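Local coordinates for protein transcription regulator (PDB 3CLK) that probably regulates transcription by binding DNA as a dimer, its periplasmic-binding-protein-like core presumably sensing a small effector molecule, at residues D109-I121 with K142-I156. Numbering follows the deposited sequence.
Sequences DEDIGYQATNLLI and KRLAGYKKALKEANI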
ATOM      1  N   ASP B 109     -13.666  16.177   7.021  1.00 19.52           N
ATOM      2  CA  ASP B 109     -13.859  15.956   5.593  1.00 20.67           C
ATOM      3  C   ASP B 109     -14.337  17.176   4.835  1.00 19.83           C
ATOM      4  O   ASP B 109     -13.863  17.447   3.736  1.00 18.70           O
ATOM      5  CB  ASP B 109     -14.816  14.784   5.353  1.00 20.08           C
ATOM      6  CG  ASP B 109     -14.173  13.448   5.657  1.00 22.68           C
ATOM      7  OD1 ASP B 109     -13.194  13.092   4.968  1.00 26.44           O
ATOM      8  OD2 ASP B 109     -14.633  12.757   6.582  1.00 24.02           O
ATOM      9  N   GLU B 110     -15.273  17.924   5.401  1.00 19.09           N
ATOM     10  CA  GLU B 110     -15.727  19.100   4.689  1.00 19.37           C
ATOM     11  C   GLU B 110     -14.552  20.054   4.485  1.00 19.92           C
ATOM     12  O   GLU B 110     -14.376  20.605   3.399  1.00 20.79           O
ATOM     13  CB  GLU B 110     -16.847  19.820   5.449  1.00 22.21           C
ATOM     14  CG  GLU B 110     -17.465  20.927   4.605  1.00 29.06           C
ATOM     15  CD  GLU B 110     -18.550  21.708   5.319  1.00 31.04           C
ATOM     16  OE1 GLU B 110     -19.427  21.080   5.952  1.00 34.04           O
ATOM     17  OE2 GLU B 110     -18.530  22.951   5.228  1.00 33.90           O
ATOM     18  N   ASP B 111     -13.745  20.244   5.525  1.00 19.06           N
ATOM     19  CA  ASP B 111     -12.599  21.142   5.420  1.00 20.70           C
ATOM     20  C   ASP B 111     -11.560  20.602   4.439  1.00 21.96           C
ATOM     21  O   ASP B 111     -10.803  21.371   3.854  1.00 22.56           O
ATOM     22  CB  ASP B 111     -11.963  21.380   6.795  1.00 20.22           C
ATOM     23  CG  ASP B 111     -11.013  22.569   6.797  1.00 21.72           C
ATOM     24  OD1 ASP B 111     -11.408  23.648   6.317  1.00 24.48           O
ATOM     25  OD2 ASP B 111      -9.872  22.429   7.279  1.00 20.68           O
ATOM     26  N   ILE B 112     -11.521  19.282   4.252  1.00 22.90           N
ATOM     27  CA  ILE B 112     -10.582  18.715   3.289  1.00 20.33           C
ATOM     28  C   ILE B 112     -10.985  19.198   1.904  1.00 21.31           C
ATOM     29  O   ILE B 112     -10.155  19.709   1.150  1.00 20.05           O
ATOM     30  CB  ILE B 112     -10.585  17.166   3.299  1.00 21.43           C
ATOM     31  CG1 ILE B 112      -9.848  16.652   4.538  1.00 19.40           C
ATOM     32  CG2 ILE B 112      -9.931  16.630   2.007  1.00 19.41           C
ATOM     33  CD1 ILE B 112      -9.680  15.144   4.586  1.00 18.60           C
ATOM     34  N   GLY B 113     -12.267  19.048   1.580  1.00 21.51           N
ATOM     35  CA  GLY B 113     -12.763  19.475   0.283  1.00 19.95           C
ATOM     36  C   GLY B 113     -12.615  20.974   0.100  1.00 19.69           C
ATOM     37  O   GLY B 113     -12.331  21.463  -1.004  1.00 16.55           O
ATOM     38  N   TYR B 114     -12.812  21.695   1.199  1.00 18.00           N
ATOM     39  CA  TYR B 114     -12.708  23.146   1.234  1.00 19.71           C
ATOM     40  C   TYR B 114     -11.275  23.600   0.955  1.00 18.90           C
ATOM     41  O   TYR B 114     -11.052  24.450   0.103  1.00 20.89           O
ATOM     42  CB  TYR B 114     -13.150  23.654   2.607  1.00 22.07           C
ATOM     43  CG  TYR B 114     -13.254  25.161   2.727  1.00 25.61           C
ATOM     44  CD1 TYR B 114     -14.244  25.876   2.045  1.00 27.96           C
ATOM     45  CD2 TYR B 114     -12.397  25.866   3.567  1.00 25.23           C
ATOM     46  CE1 TYR B 114     -14.378  27.262   2.210  1.00 27.77           C
ATOM     47  CE2 TYR B 114     -12.520  27.239   3.739  1.00 28.72           C
ATOM     48  CZ  TYR B 114     -13.512  27.933   3.062  1.00 28.78           C
ATOM     49  OH  TYR B 114     -13.632  29.293   3.258  1.00 30.43           O
ATOM     50  N   GLN B 115     -10.312  23.031   1.671  1.00 18.97           N
ATOM     51  CA  GLN B 115      -8.908  23.393   1.476  1.00 19.82           C
ATOM     52  C   GLN B 115      -8.353  22.979   0.111  1.00 19.04           C
ATOM     53  O   GLN B 115      -7.612  23.731  -0.523  1.00 17.13           O
ATOM     54  CB  GLN B 115      -8.049  22.790   2.586  1.00 19.98           C
ATOM     55  CG  GLN B 115      -8.158  23.551   3.902  1.00 25.86           C
ATOM     56  CD  GLN B 115      -7.144  23.089   4.927  1.00 27.69           C
ATOM     57  OE1 GLN B 115      -5.952  22.990   4.639  1.00 30.59           O
ATOM     58  NE2 GLN B 115      -7.611  22.817   6.135  1.00 31.19           N
ATOM     59  N   ALA B 116      -8.715  21.786  -0.342  1.00 16.59           N
ATOM     60  CA  ALA B 116      -8.252  21.291  -1.637  1.00 18.73           C
ATOM     61  C   ALA B 116      -8.687  22.232  -2.757  1.00 18.71           C
ATOM     62  O   ALA B 116      -7.901  22.588  -3.643  1.00 16.50           O
ATOM     63  CB  ALA B 116      -8.817  19.880  -1.888  1.00 18.53           C
ATOM     64  N   THR B 117      -9.950  22.631  -2.701  1.00 19.32           N
ATOM     65  CA  THR B 117     -10.522  23.507  -3.706  1.00 20.62           C
ATOM     66  C   THR B 117      -9.955  24.923  -3.648  1.00 20.24           C
ATOM     67  O   THR B 117      -9.625  25.504  -4.684  1.00 19.34           O
ATOM     68  CB  THR B 117     -12.054  23.546  -3.567  1.00 21.38           C
ATOM     69  OG1 THR B 117     -12.558  22.204  -3.553  1.00 19.40           O
ATOM     70  CG2 THR B 117     -12.673  24.299  -4.732  1.00 21.19           C
ATOM     71  N   ASN B 118      -9.839  25.481  -2.447  1.00 19.57           N
ATOM     72  CA  ASN B 118      -9.293  26.828  -2.309  1.00 20.11           C
ATOM     73  C   ASN B 118      -7.842  26.885  -2.762  1.00 19.06           C
ATOM     74  O   ASN B 118      -7.380  27.919  -3.248  1.00 21.75           O
ATOM     75  CB  ASN B 118      -9.409  27.316  -0.861  1.00 18.22           C
ATOM     76  CG  ASN B 118     -10.775  27.904  -0.561  1.00 20.31           C
ATOM     77  OD1 ASN B 118     -11.162  28.055   0.602  1.00 22.88           O
ATOM     78  ND2 ASN B 118     -11.508  28.253  -1.613  1.00 15.50           N
ATOM     79  N   LEU B 119      -7.120  25.780  -2.602  1.00 18.84           N
ATOM     80  CA  LEU B 119      -5.723  25.734  -3.020  1.00 20.07           C
ATOM     81  C   LEU B 119      -5.644  26.076  -4.514  1.00 20.87           C
ATOM     82  O   LEU B 119      -4.760  26.830  -4.943  1.00 20.34           O
ATOM     83  CB  LEU B 119      -5.132  24.344  -2.747  1.00 22.83           C
ATOM     84  CG  LEU B 119      -3.609  24.174  -2.859  1.00 24.87           C
ATOM     85  CD1 LEU B 119      -3.177  22.886  -2.169  1.00 23.54           C
ATOM     86  CD2 LEU B 119      -3.189  24.176  -4.329  1.00 23.91           C
ATOM     87  N   LEU B 120      -6.566  25.530  -5.304  1.00 17.41           N
ATOM     88  CA  LEU B 120      -6.591  25.805  -6.740  1.00 17.40           C
ATOM     89  C   LEU B 120      -7.146  27.209  -7.000  1.00 16.75           C
ATOM     90  O   LEU B 120      -6.624  27.945  -7.840  1.00 14.85           O
ATOM     91  CB  LEU B 120      -7.443  24.756  -7.478  1.00 17.86           C
ATOM     92  CG  LEU B 120      -6.894  23.320  -7.488  1.00 19.69           C
ATOM     93  CD1 LEU B 120      -7.923  22.354  -8.077  1.00 21.13           C
ATOM     94  CD2 LEU B 120      -5.615  23.278  -8.299  1.00 17.96           C
ATOM     95  N   ILE B 121      -8.198  27.584  -6.275  1.00 17.64           N
ATOM     96  CA  ILE B 121      -8.792  28.905  -6.444  1.00 17.36           C
ATOM     97  C   ILE B 121      -7.749  29.989  -6.182  1.00 18.91           C
ATOM     98  O   ILE B 121      -7.668  30.973  -6.919  1.00 19.71           O
ATOM     99  CB  ILE B 121      -9.991  29.119  -5.489  1.00 17.66           C
ATOM    100  CG1 ILE B 121     -11.170  28.240  -5.920  1.00 16.80           C
ATOM    101  CG2 ILE B 121     -10.409  30.586  -5.502  1.00 17.09           C
ATOM    102  CD1 ILE B 121     -12.298  28.163  -4.884  1.00 19.19           C
ATOM    103  N   LYS B 142     -19.447  14.998   2.914  1.00 22.83           N
ATOM    104  CA  LYS B 142     -18.784  16.136   3.539  1.00 24.18           C
ATOM    105  C   LYS B 142     -17.709  16.770   2.660  1.00 20.71           C
ATOM    106  O   LYS B 142     -17.658  17.987   2.517  1.00 22.27           O
ATOM    107  CB  LYS B 142     -18.183  15.716   4.882  1.00 24.80           C
ATOM    108  CG  LYS B 142     -19.204  15.102   5.831  1.00 32.09           C
ATOM    109  CD  LYS B 142     -20.401  16.017   6.039  1.00 35.12           C
ATOM    110  CE  LYS B 142     -20.145  17.048   7.119  1.00 39.11           C
ATOM    111  NZ  LYS B 142     -20.100  16.427   8.475  1.00 40.87           N
ATOM    112  N   ARG B 143     -16.856  15.945   2.068  1.00 18.74           N
ATOM    113  CA  ARG B 143     -15.801  16.461   1.207  1.00 19.23           C
ATOM    114  C   ARG B 143     -16.404  17.240   0.043  1.00 19.78           C
ATOM    115  O   ARG B 143     -15.923  18.315  -0.302  1.00 19.88           O
ATOM    116  CB  ARG B 143     -14.927  15.314   0.683  1.00 18.55           C
ATOM    117  CG  ARG B 143     -14.150  14.619   1.786  1.00 18.06           C
ATOM    118  CD  ARG B 143     -13.196  13.551   1.257  1.00 18.63           C
ATOM    119  NE  ARG B 143     -12.512  12.904   2.373  1.00 22.29           N
ATOM    120  CZ  ARG B 143     -11.555  11.989   2.250  1.00 19.39           C
ATOM    121  NH1 ARG B 143     -11.150  11.606   1.048  1.00 17.86           N
ATOM    122  NH2 ARG B 143     -11.017  11.452   3.337  1.00 19.49           N
ATOM    123  N   LEU B 144     -17.475  16.713  -0.539  1.00 19.39           N
ATOM    124  CA  LEU B 144     -18.117  17.387  -1.656  1.00 21.72           C
ATOM    125  C   LEU B 144     -18.756  18.695  -1.195  1.00 23.51           C
ATOM    126  O   LEU B 144     -18.722  19.687  -1.919  1.00 21.53           O
ATOM    127  CB  LEU B 144     -19.182  16.491  -2.300  1.00 23.26           C
ATOM    128  CG  LEU B 144     -19.732  17.006  -3.639  1.00 27.56           C
ATOM    129  CD1 LEU B 144     -18.645  16.895  -4.711  1.00 24.33           C
ATOM    130  CD2 LEU B 144     -20.960  16.206  -4.053  1.00 30.04           C
ATOM    131  N   ALA B 145     -19.337  18.701   0.003  1.00 24.49           N
ATOM    132  CA  ALA B 145     -19.955  19.919   0.521  1.00 26.88           C
ATOM    133  C   ALA B 145     -18.883  20.998   0.680  1.00 26.56           C
ATOM    134  O   ALA B 145     -19.135  22.170   0.413  1.00 28.45           O
ATOM    135  CB  ALA B 145     -20.639  19.648   1.871  1.00 26.52           C
ATOM    136  N   GLY B 146     -17.693  20.588   1.116  1.00 25.77           N
ATOM    137  CA  GLY B 146     -16.586  21.515   1.289  1.00 23.85           C
ATOM    138  C   GLY B 146     -16.173  22.108  -0.047  1.00 23.33           C
ATOM    139  O   GLY B 146     -15.840  23.291  -0.140  1.00 22.95           O
ATOM    140  N   TYR B 147     -16.204  21.274  -1.083  1.00 21.49           N
ATOM    141  CA  TYR B 147     -15.864  21.675  -2.448  1.00 20.69           C
ATOM    142  C   TYR B 147     -16.863  22.714  -2.950  1.00 22.42           C
ATOM    143  O   TYR B 147     -16.472  23.740  -3.522  1.00 18.80           O
ATOM    144  CB  TYR B 147     -15.884  20.443  -3.366  1.00 16.93           C
ATOM    145  CG  TYR B 147     -16.045  20.708  -4.854  1.00 14.70           C
ATOM    146  CD1 TYR B 147     -14.962  21.098  -5.647  1.00 14.14           C
ATOM    147  CD2 TYR B 147     -17.280  20.516  -5.477  1.00 12.73           C
ATOM    148  CE1 TYR B 147     -15.114  21.279  -7.039  1.00 13.26           C
ATOM    149  CE2 TYR B 147     -17.441  20.695  -6.840  1.00 13.15           C
ATOM    150  CZ  TYR B 147     -16.360  21.071  -7.621  1.00 15.35           C
ATOM    151  OH  TYR B 147     -16.547  21.210  -8.979  1.00 13.30           O
ATOM    152  N   LYS B 148     -18.152  22.443  -2.733  1.00 21.57           N
ATOM    153  CA  LYS B 148     -19.213  23.354  -3.175  1.00 21.45           C
ATOM    154  C   LYS B 148     -19.210  24.670  -2.402  1.00 20.28           C
ATOM    155  O   LYS B 148     -19.600  25.703  -2.934  1.00 20.04           O
ATOM    156  CB  LYS B 148     -20.588  22.684  -3.049  1.00 21.41           C
ATOM    157  CG  LYS B 148     -20.831  21.578  -4.064  1.00 23.12           C
ATOM    158  CD  LYS B 148     -22.230  20.980  -3.935  1.00 22.49           C
ATOM    159  CE  LYS B 148     -22.392  19.815  -4.898  1.00 25.69           C
ATOM    160  NZ  LYS B 148     -23.755  19.211  -4.858  1.00 24.57           N
ATOM    161  N   LYS B 149     -18.781  24.622  -1.147  1.00 23.28           N
ATOM    162  CA  LYS B 149     -18.707  25.822  -0.326  1.00 25.20           C
ATOM    163  C   LYS B 149     -17.589  26.715  -0.871  1.00 25.44           C
ATOM    164  O   LYS B 149     -17.777  27.917  -1.051  1.00 25.79           O
ATOM    165  CB  LYS B 149     -18.414  25.456   1.132  1.00 26.21           C
ATOM    166  CG  LYS B 149     -18.271  26.669   2.054  1.00 29.97           C
ATOM    167  CD  LYS B 149     -18.270  26.284   3.527  1.00 32.63           C
ATOM    168  CE  LYS B 149     -17.070  25.424   3.911  1.00 35.43           C
ATOM    169  NZ  LYS B 149     -17.052  25.110   5.378  1.00 35.78           N
ATOM    170  N   ALA B 150     -16.432  26.113  -1.138  1.00 22.70           N
ATOM    171  CA  ALA B 150     -15.286  26.847  -1.668  1.00 23.24           C
ATOM    172  C   ALA B 150     -15.673  27.543  -2.960  1.00 22.91           C
ATOM    173  O   ALA B 150     -15.320  28.704  -3.180  1.00 24.04           O
ATOM    174  CB  ALA B 150     -14.115  25.900  -1.911  1.00 23.18           C
ATOM    175  N   LEU B 151     -16.416  26.839  -3.806  1.00 23.76           N
ATOM    176  CA  LEU B 151     -16.856  27.398  -5.078  1.00 25.46           C
ATOM    177  C   LEU B 151     -17.815  28.568  -4.875  1.00 28.33           C
ATOM    178  O   LEU B 151     -17.696  29.605  -5.535  1.00 27.57           O
ATOM    179  CB  LEU B 151     -17.539  26.321  -5.929  1.00 22.74           C
ATOM    180  CG  LEU B 151     -16.651  25.176  -6.429  1.00 26.67           C
ATOM    181  CD1 LEU B 151     -17.404  24.378  -7.488  1.00 21.84           C
ATOM    182  CD2 LEU B 151     -15.362  25.732  -7.017  1.00 21.07           C
ATOM    183  N   LYS B 152     -18.768  28.399  -3.963  1.00 29.08           N
ATOM    184  CA  LYS B 152     -19.735  29.450  -3.690  1.00 30.19           C
ATOM    185  C   LYS B 152     -19.081  30.698  -3.112  1.00 28.73           C
ATOM    186  O   LYS B 152     -19.440  31.815  -3.477  1.00 28.78           O
ATOM    187  CB  LYS B 152     -20.820  28.937  -2.741  1.00 33.49           C
ATOM    188  CG  LYS B 152     -21.805  27.993  -3.414  1.00 39.05           C
ATOM    189  CD  LYS B 152     -22.623  28.719  -4.480  1.00 43.65           C
ATOM    190  CE  LYS B 152     -23.514  27.759  -5.270  1.00 45.56           C
ATOM    191  NZ  LYS B 152     -24.398  26.947  -4.392  1.00 44.04           N
ATOM    192  N   GLU B 153     -18.125  30.513  -2.208  1.00 28.16           N
ATOM    193  CA  GLU B 153     -17.433  31.643  -1.605  1.00 27.44           C
ATOM    194  C   GLU B 153     -16.573  32.374  -2.641  1.00 28.60           C
ATOM    195  O   GLU B 153     -16.207  33.540  -2.456  1.00 29.34           O
ATOM    196  CB  GLU B 153     -16.582  31.171  -0.429  1.00 27.91           C
ATOM    197  CG  GLU B 153     -17.408  30.746   0.789  1.00 28.30           C
ATOM    198  CD  GLU B 153     -16.548  30.384   1.981  1.00 28.76           C
ATOM    199  OE1 GLU B 153     -15.374  30.797   2.015  1.00 31.31           O
ATOM    200  OE2 GLU B 153     -17.047  29.700   2.898  1.00 31.43           O
ATOM    201  N   ALA B 154     -16.268  31.688  -3.739  1.00 25.11           N
ATOM    202  CA  ALA B 154     -15.476  32.268  -4.818  1.00 26.27           C
ATOM    203  C   ALA B 154     -16.434  32.698  -5.922  1.00 24.79           C
ATOM    204  O   ALA B 154     -16.012  33.139  -6.991  1.00 22.80           O
ATOM    205  CB  ALA B 154     -14.482  31.239  -5.361  1.00 26.82           C
ATOM    206  N   ASN B 155     -17.727  32.550  -5.651  1.00 25.54           N
ATOM    207  CA  ASN B 155     -18.767  32.911  -6.604  1.00 26.34           C
ATOM    208  C   ASN B 155     -18.671  32.111  -7.902  1.00 26.81           C
ATOM    209  O   ASN B 155     -18.909  32.626  -8.994  1.00 28.82           O
ATOM    210  CB  ASN B 155     -18.718  34.421  -6.879  1.00 27.86           C
ATOM    211  CG  ASN B 155     -19.283  35.232  -5.725  1.00 30.38           C
ATOM    212  OD1 ASN B 155     -20.481  35.185  -5.460  1.00 31.58           O
ATOM    213  ND2 ASN B 155     -18.422  35.958  -5.020  1.00 31.59           N
ATOM    214  N   ILE B 156     -18.319  30.837  -7.769  1.00 26.01           N
ATOM    215  CA  ILE B 156     -18.221  29.939  -8.910  1.00 24.73           C
ATOM    216  C   ILE B 156     -19.469  29.071  -8.866  1.00 24.66           C
ATOM    217  O   ILE B 156     -19.713  28.392  -7.875  1.00 22.33           O
ATOM    218  CB  ILE B 156     -16.975  29.028  -8.814  1.00 23.46           C
ATOM    219  CG1 ILE B 156     -15.703  29.864  -8.990  1.00 23.16           C
ATOM    220  CG2 ILE B 156     -17.038  27.932  -9.868  1.00 21.78           C
ATOM    221  CD1 ILE B 156     -14.423  29.070  -8.773  1.00 21.50           C
TER
HETATM  222  O   HOH W   1     -14.871  24.048   6.214  1.00 37.69           O
HETATM  223  O   HOH W   2     -13.339  30.100  -2.160  1.00 19.75           O
HETATM  224  O   HOH W   3     -12.951  31.042   0.644  1.00 33.91           O
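Gly113 and Gly146 let helix 109-121 and the 142-153 part of helix 138-153 meet almost backbone to backbone, their axes 6.2 Å apart at a crossing angle of -40°. A methyl group on either glycine would clash with a carbonyl oxygen of the other helix; without one, CA-H...O contacts form, such as Gly146 CA to Glu110 O at 3.2 Å.

The Tyr114 side chain is a knob in the hole formed by Gly146, Lys149, Ala150 and Glu153. With CG anti to the backbone N (chi1 -173°), its CB passes near Gly146 O, CD1 packs against Lys149 CE (3.4 Å) and Ala150 CB, CE1 touches both Lys149 CE and Glu153 OE1, and OH donates to Glu153 OE1 at 2.6 Å on the syn side. Over one ring face sits Lys149 NZ, a cation-pi contact; Asn118 OD1 lies above the opposite face, offset toward the rim. A long lysine suits this place: bent at chi3, Lys149 also brings NZ 2.6 Å from Glu110 OE2, a salt bridge. Replacing Tyr114 by an alanine would probably leave Glu153 OE1 without its hydroxyl donor and Lys149 without the ring under its ammonium group.

At the N-terminal end of 109-121, Arg143 extends its chain so that NE forms a salt bridge with Asp109 OD1 at 2.7 Å in the guanidinium plane (N-H...O angle 162°); NH2 adds a weak bond to the same oxygen. Toward the other end, small Ala150 fits as a knob among Tyr114, Thr117, Asn118 and Ile121, and Ile121 CD1 reaches Ala154 CB. Tyr147 OH bonds to Ile128 O, tying the pair to strand 128-131. Such glycine-mediated close packing joins two helices side by side on the mixed sheet of one alpha/beta lobe in the two-lobed periplasmic-binding-protein-like fold.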